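Local coordinates for protein cell divisionFtsK/SpoIIIE (Thermomonospora curvata, PDB 4NH0) that serves as an ATPase of the type VII (ESX) secretion system, which exports proteins such as EsxA and EsxB, and may be its translocase subunit, at residues L337-G347 / R357-E367; S955-A963 / L1139-S1147. All blocks are in the same frame, centred on the assembly; numbering follows the deposited sequence.

Contact 1: L337-G347 / R357-E367; sequences LNFVLVDFKGG and RHVSAIITNLE
With CG of Phe-344 anti to its backbone N (chi1 176°) and CG of Glu-367 turned in between its own N and carbonyl carbon (chi1 75°), the phenyl ring turns one face to the glutamate stem: CB of Glu-367 stands over the ring face in a CH-pi contact, 4.2 Å from the centroid. This is the C-terminal end of a parallel strand pair at the edge of the P-loop NTPase sheet of the first FtsK domain, where 359-364 is the outermost strand and 337-343 pairs on its other edge with strand 418-424. Leu-341 links the two strands both ways, its N donating to Ala-361 O (3.1 Å) and its O accepting from Ile-363 N (2.9 Å). On the face that carries Val-342 and Ile-363, these two run side by side, CG2 to CD1 4.2 Å, and helix 371-394 covers both through Met-376. Leu-341 CD1 reaches Val-359 CG2 on the opposite face. An alanine in place of Phe-344 would probably leave the CB of Glu-367 and of Leu-366 without their apolar cover and open a gap beside Glu-425, the inferred active-site residue. Beyond the strands, Phe-344 O takes two amides, Leu-366 N at 2.7 Å from above the carbonyl plane and Glu-367 N at 2.9 Å nearly in line with C=O.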
loop_
_atom_site.group_PDB
_atom_site.type_symbol
_atom_site.label_atom_id
_atom_site.label_comp_id
_atom_site.label_asym_id
_atom_site.label_seq_id
_atom_site.Cartn_x
_atom_site.Cartn_y
_atom_site.Cartn_z
ATOM N N LEU A 337 32.876 15.689 25.449
ATOM C CA LEU A 337 33.128 16.085 24.067
ATOM C C LEU A 337 32.640 15.058 23.049
ATOM O O LEU A 337 33.013 13.887 23.106
ATOM C CB LEU A 337 34.621 16.342 23.860
ATOM C CG LEU A 337 35.041 16.781 22.458
ATOM C CD1 LEU A 337 34.316 18.054 22.062
ATOM C CD2 LEU A 337 36.544 16.977 22.391
ATOM N N ASN A 338 31.807 15.510 22.116
ATOM C CA ASN A 338 31.339 14.664 21.024
ATOM C C ASN A 338 31.604 15.302 19.665
ATOM O O ASN A 338 31.599 16.525 19.534
ATOM C CB ASN A 338 29.847 14.363 21.176
ATOM C CG ASN A 338 29.565 13.347 22.265
ATOM O OD1 ASN A 338 30.474 12.677 22.754
ATOM N ND2 ASN A 338 28.300 13.221 22.644
ATOM N N PHE A 339 31.831 14.469 18.654
ATOM C CA PHE A 339 32.156 14.961 17.318
ATOM C C PHE A 339 31.064 14.674 16.295
ATOM O O PHE A 339 30.362 13.669 16.380
ATOM C CB PHE A 339 33.467 14.345 16.822
ATOM C CG PHE A 339 34.673 14.755 17.613
ATOM C CD1 PHE A 339 35.226 16.014 17.453
ATOM C CD2 PHE A 339 35.267 13.875 18.497
ATOM C CE1 PHE A 339 36.340 16.391 18.174
ATOM C CE2 PHE A 339 36.381 14.247 19.222
ATOM C CZ PHE A 339 36.918 15.505 19.060
ATOM N N VAL A 340 30.932 15.577 15.330
ATOM C CA VAL A 340 30.146 15.323 14.131
ATOM C C VAL A 340 31.037 15.592 12.927
ATOM O O VAL A 340 31.246 16.740 12.539
ATOM C CB VAL A 340 28.883 16.196 14.059
ATOM C CG1 VAL A 340 28.146 15.950 12.752
ATOM C CG2 VAL A 340 27.975 15.909 15.239
ATOM N N LEU A 341 31.575 14.524 12.352
ATOM C CA LEU A 341 32.545 14.644 11.275
ATOM C C LEU A 341 31.867 14.569 9.913
ATOM O O LEU A 341 31.291 13.545 9.550
ATOM C CB LEU A 341 33.610 13.557 11.409
ATOM C CG LEU A 341 34.221 13.488 12.811
ATOM C CD1 LEU A 341 35.215 12.345 12.925
ATOM C CD2 LEU A 341 34.873 14.812 13.174
ATOM N N VAL A 342 31.939 15.664 9.164
ATOM C CA VAL A 342 31.235 15.769 7.893
ATOM C C VAL A 342 32.171 16.108 6.736
ATOM O O VAL A 342 32.962 17.045 6.820
ATOM C CB VAL A 342 30.127 16.838 7.960
ATOM C CG1 VAL A 342 29.388 16.925 6.637
ATOM C CG2 VAL A 342 29.163 16.533 9.094
ATOM N N ASP A 343 32.075 15.334 5.660
ATOM C CA ASP A 343 32.800 15.629 4.431
ATOM C C ASP A 343 31.823 15.637 3.261
ATOM O O ASP A 343 31.140 14.646 3.010
ATOM C CB ASP A 343 33.915 14.609 4.194
ATOM C CG ASP A 343 34.951 15.095 3.195
ATOM O OD1 ASP A 343 34.647 16.024 2.419
ATOM O OD2 ASP A 343 36.073 14.547 3.188
ATOM N N PHE A 344 31.757 16.760 2.552
ATOM C CA PHE A 344 30.820 16.908 1.444
ATOM C C PHE A 344 31.146 15.960 0.296
ATOM O O PHE A 344 30.252 15.352 -0.290
ATOM C CB PHE A 344 30.809 18.350 0.941
ATOM C CG PHE A 344 29.932 18.564 -0.258
ATOM C CD1 PHE A 344 28.555 18.521 -0.141
ATOM C CD2 PHE A 344 30.486 18.811 -1.502
ATOM C CE1 PHE A 344 27.745 18.716 -1.241
ATOM C CE2 PHE A 344 29.680 19.008 -2.607
ATOM C CZ PHE A 344 28.308 18.960 -2.475
ATOM N N LYS A 345 32.431 15.838 -0.020
ATOM C CA LYS A 345 32.872 14.930 -1.070
ATOM C C LYS A 345 33.414 13.639 -0.461
ATOM O O LYS A 345 33.657 13.567 0.743
ATOM C CB LYS A 345 33.928 15.601 -1.954
ATOM C CG LYS A 345 33.561 17.021 -2.370
ATOM C CD LYS A 345 34.489 17.558 -3.448
ATOM C CE LYS A 345 34.636 16.571 -4.596
ATOM N NZ LYS A 345 35.374 17.162 -5.746
ATOM N N GLY A 346 33.606 12.622 -1.296
ATOM C CA GLY A 346 34.007 11.308 -0.824
ATOM C C GLY A 346 35.415 11.222 -0.266
ATOM O O GLY A 346 36.198 10.363 -0.670
ATOM N N GLY A 347 35.735 12.104 0.674
ATOM C CA GLY A 347 37.041 12.101 1.304
ATOM C C GLY A 347 37.120 11.090 2.430
ATOM O O GLY A 347 36.158 10.899 3.174
ATOM N N ARG A 357 34.314 6.614 20.908
ATOM C CA ARG A 357 33.016 6.872 21.521
ATOM C C ARG A 357 32.654 8.349 21.430
ATOM O O ARG A 357 31.515 8.734 21.688
ATOM C CB ARG A 357 33.015 6.421 22.983
ATOM C CG ARG A 357 33.163 4.921 23.174
ATOM C CD ARG A 357 31.941 4.175 22.667
ATOM N NE ARG A 357 31.991 2.757 23.003
ATOM C CZ ARG A 357 31.599 2.253 24.168
ATOM N NH1 ARG A 357 31.128 3.055 25.114
ATOM N NH2 ARG A 357 31.680 0.949 24.392
ATOM N N HIS A 358 33.629 9.174 21.069
ATOM C CA HIS A 358 33.402 10.604 20.923
ATOM C C HIS A 358 32.574 10.895 19.679
ATOM O O HIS A 358 31.783 11.835 19.651
ATOM C CB HIS A 358 34.729 11.358 20.844
ATOM C CG HIS A 358 35.665 11.065 21.974
ATOM N ND1 HIS A 358 36.368 9.884 22.071
ATOM C CD2 HIS A 358 36.023 11.806 23.049
ATOM C CE1 HIS A 358 37.115 9.907 23.160
ATOM N NE2 HIS A 358 36.923 11.063 23.772
ATOM N N VAL A 359 32.763 10.080 18.647
ATOM C CA VAL A 359 32.129 10.325 17.360
ATOM C C VAL A 359 30.671 9.887 17.336
ATOM O O VAL A 359 30.367 8.698 17.421
ATOM C CB VAL A 359 32.877 9.606 16.230
ATOM C CG1 VAL A 359 32.274 9.978 14.893
ATOM C CG2 VAL A 359 34.352 9.964 16.266
ATOM N N SER A 360 29.773 10.858 17.212
ATOM C CA SER A 360 28.348 10.574 17.124
ATOM C C SER A 360 27.958 10.152 15.713
ATOM O O SER A 360 27.081 9.310 15.530
ATOM C CB SER A 360 27.529 11.792 17.550
ATOM O OG SER A 360 26.148 11.576 17.325
ATOM N N ALA A 361 28.617 10.740 14.718
ATOM C CA ALA A 361 28.287 10.463 13.324
ATOM C C ALA A 361 29.414 10.839 12.367
ATOM O O ALA A 361 30.051 11.879 12.517
ATOM C CB ALA A 361 27.017 11.195 12.936
ATOM N N ILE A 362 29.648 9.979 11.379
ATOM C CA ILE A 362 30.571 10.283 10.292
ATOM C C ILE A 362 29.799 10.362 8.981
ATOM O O ILE A 362 29.505 9.342 8.359
ATOM C CB ILE A 362 31.688 9.229 10.167
ATOM C CG1 ILE A 362 32.482 9.135 11.467
ATOM C CG2 ILE A 362 32.618 9.572 9.014
ATOM C CD1 ILE A 362 33.592 8.111 11.432
ATOM N N ILE A 363 29.461 11.579 8.573
ATOM C CA ILE A 363 28.685 11.785 7.359
ATOM C C ILE A 363 29.599 12.082 6.176
ATOM O O ILE A 363 30.041 13.215 5.989
ATOM C CB ILE A 363 27.677 12.931 7.528
ATOM C CG1 ILE A 363 26.884 12.749 8.823
ATOM C CG2 ILE A 363 26.745 12.998 6.332
ATOM C CD1 ILE A 363 25.941 13.889 9.125
ATOM N N THR A 364 29.880 11.055 5.382
ATOM C CA THR A 364 30.773 11.197 4.239
ATOM C C THR A 364 30.019 11.096 2.920
ATOM O O THR A 364 28.954 10.481 2.851
ATOM C CB THR A 364 31.884 10.130 4.261
ATOM O OG1 THR A 364 32.611 10.173 3.027
ATOM C CG2 THR A 364 31.287 8.744 4.438
ATOM N N ASN A 365 30.580 11.715 1.884
ATOM C CA ASN A 365 30.047 11.635 0.528
ATOM C C ASN A 365 28.603 12.122 0.423
ATOM O O ASN A 365 27.666 11.325 0.454
ATOM C CB ASN A 365 30.155 10.198 0.010
ATOM C CG ASN A 365 29.936 10.097 -1.484
ATOM O OD1 ASN A 365 29.904 11.104 -2.191
ATOM N ND2 ASN A 365 29.789 8.873 -1.975
ATOM N N LEU A 366 28.433 13.435 0.296
ATOM C CA LEU A 366 27.107 14.030 0.181
ATOM C C LEU A 366 26.882 14.633 -1.199
ATOM O O LEU A 366 25.761 15.003 -1.547
ATOM C CB LEU A 366 26.906 15.100 1.253
ATOM C CG LEU A 366 26.866 14.604 2.696
ATOM C CD1 LEU A 366 26.579 15.750 3.646
ATOM C CD2 LEU A 366 25.825 13.509 2.841
ATOM N N GLU A 367 27.952 14.729 -1.979
ATOM C CA GLU A 367 27.879 15.291 -3.321
ATOM C C GLU A 367 27.018 14.425 -4.235
ATOM O O GLU A 367 26.465 14.906 -5.222
ATOM C CB GLU A 367 29.283 15.443 -3.915
ATOM C CG GLU A 367 29.900 14.130 -4.372
ATOM C CD GLU A 367 31.384 14.235 -4.654
ATOM O OE1 GLU A 367 31.802 15.226 -5.286
ATOM O OE2 GLU A 367 32.132 13.321 -4.248
#

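Contact 2: S955-A963 / L1139-S1147; sequences SNLLRLITA and LIQTAYRES. With MG (magnesium ion), chain E; ATP (adenosine-5'-triphosphate), chain F.
Asn-956 spends both ends of its amide on the backbone of the C-terminal segment 1139-1147: OD1 accepts from Arg-1145 N at 3.0 Å, in plane and on a lone pair, while ND2 donates to Ala-1143 O at 2.9 Å. Its CG stands anti to the backbone N (chi1 174°), which carries the amide off the helix to the strand and beside the adenine, where ND2 comes 3.3 Å from ATP N7. On the strand side ATP N6 donates to Thr-1142 O at 3.2 Å, and CB and CD1 of Tyr-1144 lie against the purine. At the phosphate end Asn-956 N bonds ATP O1A, and Ser-955 OG binds the magnesium ion at 2.2 Å. Ser-955 closes the Walker A P-loop of the third FtsK domain and, with Asn-956, lies in the first turn of helix 954-968. Farther along it, Leu-960 CD2 packs on Ala-1143 CB. Arg-1145, extended from CG to NE, runs across the helix until NE meets Ala-963 CB at 3.6 Å, with Arg-959 O over one guanidinium face; a salt bridge to Asp-987 holds its NH1. In the second shell, Asp-1045 is hydrogen-bonded to Ser-955 OG, and Gly-1126 O holds the hydroxyl of Thr-1142.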
loop_
_atom_site.group_PDB
_atom_site.type_symbol
_atom_site.label_atom_id
_atom_site.label_comp_id
_atom_site.label_asym_id
_atom_site.label_seq_id
_atom_site.Cartn_x
_atom_site.Cartn_y
_atom_site.Cartn_z
ATOM N N SER A 955 -33.029 -28.188 -24.386
ATOM C CA SER A 955 -33.994 -29.259 -24.150
ATOM C C SER A 955 -34.204 -29.531 -22.663
ATOM O O SER A 955 -35.317 -29.823 -22.230
ATOM C CB SER A 955 -33.546 -30.542 -24.851
ATOM O OG SER A 955 -33.359 -30.330 -26.238
ATOM N N ASN A 956 -33.128 -29.436 -21.888
ATOM C CA ASN A 956 -33.207 -29.634 -20.448
ATOM C C ASN A 956 -34.061 -28.568 -19.777
ATOM O O ASN A 956 -34.876 -28.869 -18.907
ATOM C CB ASN A 956 -31.810 -29.639 -19.830
ATOM C CG ASN A 956 -31.845 -29.685 -18.318
ATOM O OD1 ASN A 956 -31.949 -30.755 -17.721
ATOM N ND2 ASN A 956 -31.758 -28.520 -17.688
ATOM N N LEU A 957 -33.862 -27.320 -20.184
ATOM C CA LEU A 957 -34.630 -26.206 -19.645
ATOM C C LEU A 957 -36.102 -26.348 -20.001
ATOM O O LEU A 957 -36.979 -25.984 -19.222
ATOM C CB LEU A 957 -34.086 -24.876 -20.168
ATOM C CG LEU A 957 -34.883 -23.626 -19.802
ATOM C CD1 LEU A 957 -34.959 -23.458 -18.296
ATOM C CD2 LEU A 957 -34.274 -22.398 -20.449
ATOM N N LEU A 958 -36.367 -26.891 -21.184
ATOM C CA LEU A 958 -37.734 -27.077 -21.651
ATOM C C LEU A 958 -38.451 -28.138 -20.827
ATOM O O LEU A 958 -39.632 -27.999 -20.516
ATOM C CB LEU A 958 -37.749 -27.455 -23.132
ATOM C CG LEU A 958 -37.901 -26.298 -24.122
ATOM C CD1 LEU A 958 -39.286 -25.702 -24.017
ATOM C CD2 LEU A 958 -36.858 -25.229 -23.875
ATOM N N ARG A 959 -37.731 -29.196 -20.475
ATOM C CA ARG A 959 -38.290 -30.247 -19.635
ATOM C C ARG A 959 -38.466 -29.753 -18.204
ATOM O O ARG A 959 -39.403 -30.148 -17.514
ATOM C CB ARG A 959 -37.403 -31.494 -19.670
ATOM C CG ARG A 959 -37.512 -32.280 -20.968
ATOM C CD ARG A 959 -36.678 -33.552 -20.942
ATOM N NE ARG A 959 -35.297 -33.319 -21.355
ATOM C CZ ARG A 959 -34.250 -33.391 -20.541
ATOM N NH1 ARG A 959 -34.422 -33.696 -19.262
ATOM N NH2 ARG A 959 -33.030 -33.163 -21.005
ATOM N N LEU A 960 -37.564 -28.878 -17.769
ATOM C CA LEU A 960 -37.645 -28.292 -16.437
ATOM C C LEU A 960 -38.891 -27.431 -16.282
ATOM O O LEU A 960 -39.640 -27.578 -15.318
ATOM C CB LEU A 960 -36.399 -27.457 -16.139
ATOM C CG LEU A 960 -36.359 -26.816 -14.751
ATOM C CD1 LEU A 960 -36.272 -27.884 -13.678
ATOM C CD2 LEU A 960 -35.204 -25.838 -14.631
ATOM N N ILE A 961 -39.103 -26.529 -17.235
ATOM C CA ILE A 961 -40.261 -25.643 -17.214
ATOM C C ILE A 961 -41.554 -26.440 -17.327
ATOM O O ILE A 961 -42.531 -26.155 -16.636
ATOM C CB ILE A 961 -40.199 -24.604 -18.351
ATOM C CG1 ILE A 961 -38.965 -23.716 -18.197
ATOM C CG2 ILE A 961 -41.453 -23.751 -18.369
ATOM C CD1 ILE A 961 -38.879 -22.610 -19.221
ATOM N N THR A 962 -41.550 -27.445 -18.198
ATOM C CA THR A 962 -42.717 -28.293 -18.394
ATOM C C THR A 962 -43.097 -28.996 -17.097
ATOM O O THR A 962 -44.236 -28.907 -16.647
ATOM C CB THR A 962 -42.476 -29.345 -19.487
ATOM O OG1 THR A 962 -42.014 -28.702 -20.680
ATOM C CG2 THR A 962 -43.757 -30.101 -19.790
ATOM N N ALA A 963 -42.125 -29.676 -16.494
ATOM C CA ALA A 963 -42.339 -30.396 -15.243
ATOM C C ALA A 963 -42.865 -29.475 -14.147
ATOM O O ALA A 963 -43.605 -29.907 -13.264
ATOM C CB ALA A 963 -41.052 -31.064 -14.795
ATOM N N LEU A 1139 -27.558 -12.234 -15.424
ATOM C CA LEU A 1139 -26.875 -13.505 -15.631
ATOM C C LEU A 1139 -27.338 -14.540 -14.614
ATOM O O LEU A 1139 -27.214 -14.336 -13.407
ATOM C CB LEU A 1139 -25.360 -13.322 -15.545
ATOM C CG LEU A 1139 -24.529 -14.595 -15.710
ATOM C CD1 LEU A 1139 -24.784 -15.230 -17.062
ATOM C CD2 LEU A 1139 -23.052 -14.300 -15.526
ATOM N N ILE A 1140 -27.879 -15.650 -15.107
ATOM C CA ILE A 1140 -28.377 -16.708 -14.235
ATOM C C ILE A 1140 -27.804 -18.070 -14.603
ATOM O O ILE A 1140 -27.148 -18.225 -15.630
ATOM C CB ILE A 1140 -29.915 -16.807 -14.280
ATOM C CG1 ILE A 1140 -30.372 -17.445 -15.593
ATOM C CG2 ILE A 1140 -30.551 -15.443 -14.080
ATOM C CD1 ILE A 1140 -31.832 -17.824 -15.608
ATOM N N GLN A 1141 -28.060 -19.055 -13.750
ATOM C CA GLN A 1141 -27.690 -20.439 -14.018
ATOM C C GLN A 1141 -28.921 -21.327 -13.909
ATOM O O GLN A 1141 -29.536 -21.410 -12.851
ATOM C CB GLN A 1141 -26.607 -20.910 -13.049
ATOM C CG GLN A 1141 -26.340 -22.403 -13.099
ATOM C CD GLN A 1141 -25.494 -22.808 -14.286
ATOM O OE1 GLN A 1141 -24.715 -22.014 -14.806
ATOM N NE2 GLN A 1141 -25.646 -24.053 -14.720
ATOM N N THR A 1142 -29.285 -21.982 -15.006
ATOM C CA THR A 1142 -30.471 -22.829 -15.018
ATOM C C THR A 1142 -30.206 -24.159 -14.324
ATOM O O THR A 1142 -29.060 -24.584 -14.190
ATOM C CB THR A 1142 -30.965 -23.090 -16.450
ATOM O OG1 THR A 1142 -29.905 -23.652 -17.231
ATOM C CG2 THR A 1142 -31.422 -21.797 -17.092
ATOM N N ALA A 1143 -31.278 -24.811 -13.885
ATOM C CA ALA A 1143 -31.161 -26.041 -13.114
ATOM C C ALA A 1143 -31.152 -27.282 -13.998
ATOM O O ALA A 1143 -31.775 -27.306 -15.057
ATOM C CB ALA A 1143 -32.285 -26.130 -12.103
ATOM N N TYR A 1144 -30.446 -28.313 -13.547
ATOM C CA TYR A 1144 -30.341 -29.562 -14.290
ATOM C C TYR A 1144 -31.351 -30.591 -13.795
ATOM O O TYR A 1144 -31.461 -30.840 -12.596
ATOM C CB TYR A 1144 -28.922 -30.125 -14.185
ATOM C CG TYR A 1144 -28.740 -31.469 -14.850
ATOM C CD1 TYR A 1144 -28.756 -31.590 -16.232
ATOM C CD2 TYR A 1144 -28.541 -32.618 -14.096
ATOM C CE1 TYR A 1144 -28.587 -32.816 -16.845
ATOM C CE2 TYR A 1144 -28.370 -33.848 -14.701
ATOM C CZ TYR A 1144 -28.394 -33.941 -16.075
ATOM O OH TYR A 1144 -28.226 -35.163 -16.682
ATOM N N ARG A 1145 -32.087 -31.184 -14.727
ATOM C CA ARG A 1145 -33.108 -32.169 -14.392
ATOM C C ARG A 1145 -32.775 -33.530 -14.993
ATOM O O ARG A 1145 -32.816 -33.703 -16.209
ATOM C CB ARG A 1145 -34.478 -31.698 -14.880
ATOM C CG ARG A 1145 -35.600 -32.692 -14.651
ATOM C CD ARG A 1145 -36.917 -32.158 -15.187
ATOM N NE ARG A 1145 -38.022 -33.081 -14.957
ATOM C CZ ARG A 1145 -38.333 -34.090 -15.765
ATOM N NH1 ARG A 1145 -37.615 -34.311 -16.856
ATOM N NH2 ARG A 1145 -39.358 -34.879 -15.479
ATOM N N GLU A 1146 -32.449 -34.494 -14.137
ATOM C CA GLU A 1146 -32.084 -35.827 -14.601
ATOM C C GLU A 1146 -33.266 -36.553 -15.228
ATOM O O GLU A 1146 -34.421 -36.246 -14.935
ATOM C CB GLU A 1146 -31.514 -36.663 -13.452
ATOM C CG GLU A 1146 -30.001 -36.841 -13.490
ATOM C CD GLU A 1146 -29.525 -37.770 -14.600
ATOM O OE1 GLU A 1146 -30.359 -38.242 -15.402
ATOM O OE2 GLU A 1146 -28.306 -38.032 -14.666
ATOM N N SER A 1147 -32.955 -37.519 -16.089
ATOM C CA SER A 1147 -33.956 -38.302 -16.808
ATOM C C SER A 1147 -34.908 -37.406 -17.596
ATOM O O SER A 1147 -34.473 -36.593 -18.411
ATOM C CB SER A 1147 -34.746 -39.190 -15.842
ATOM O OG SER A 1147 -33.905 -40.158 -15.239
HETATM MG MG MG E . -31.838 -29.977 -27.835
HETATM P PG ATP F . -28.988 -30.166 -28.679
HETATM O O1G ATP F . -29.145 -31.578 -28.174
HETATM O O2G ATP F . -27.821 -29.957 -29.612
HETATM O O3G ATP F . -30.278 -29.536 -29.139
HETATM P PB ATP F . -29.578 -29.297 -26.095
HETATM O O1B ATP F . -30.685 -30.299 -26.297
HETATM O O2B ATP F . -29.915 -27.859 -25.812
HETATM O O3B ATP F . -28.595 -29.323 -27.366
HETATM P PA ATP F . -29.293 -30.627 -23.677
HETATM O O1A ATP F . -30.221 -29.713 -22.920
HETATM O O2A ATP F . -29.824 -31.925 -24.232
HETATM O O3A ATP F . -28.645 -29.787 -24.884
HETATM O "O5'" ATP F . -28.020 -30.937 -22.750
HETATM C "C5'" ATP F . -26.789 -31.365 -23.323
HETATM C "C4'" ATP F . -25.788 -31.553 -22.193
HETATM O "O4'" ATP F . -25.749 -30.364 -21.404
HETATM C "C3'" ATP F . -26.202 -32.693 -21.281
HETATM O "O3'" ATP F . -25.228 -33.739 -21.339
HETATM C "C2'" ATP F . -26.257 -32.117 -19.882
HETATM O "O2'" ATP F . -25.355 -32.827 -19.030
HETATM C "C1'" ATP F . -25.820 -30.668 -20.010
HETATM N N9 ATP F . -26.811 -29.776 -19.357
HETATM C C8 ATP F . -28.059 -29.538 -19.798
HETATM N N7 ATP F . -28.713 -28.676 -18.978
HETATM C C5 ATP F . -27.871 -28.348 -17.983
HETATM C C6 ATP F . -27.925 -27.483 -16.784
HETATM N N6 ATP F . -29.041 -26.779 -16.477
HETATM N N1 ATP F . -26.825 -27.419 -16.004
HETATM C C2 ATP F . -25.712 -28.114 -16.298
HETATM N N3 ATP F . -25.593 -28.917 -17.369
HETATM C C4 ATP F . -26.620 -29.076 -18.236
HETATM O O HOH W 1 -33.432 -28.766 -27.816
HETATM O O HOH W 2 -32.367 -31.903 -27.558
#

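In the fold
The two contacts belong to different FtsK domains, the first and the third, of one elongated chain, on opposite sides of its centre. The centres of contact 1 and contact 2 are 81 Å apart and the nearest atoms of contact 1 and contact 2 about 58 Å apart, and they do not touch. Contact 1 lies beside the predicted ATP site of the first domain, while contact 2 lines an occupied one. In contact 1 the side chain of Phe-344 comes within about 4 Å of that of Glu-425, the inferred active-site residue, and that of Asp-343 within about 6 Å of that of Lys-317 of the predicted ATP site. Contact 2 holds bound ATP and magnesium itself, pairing the P-loop helix with the chain's final strand; probably only the first domain hydrolyses ATP.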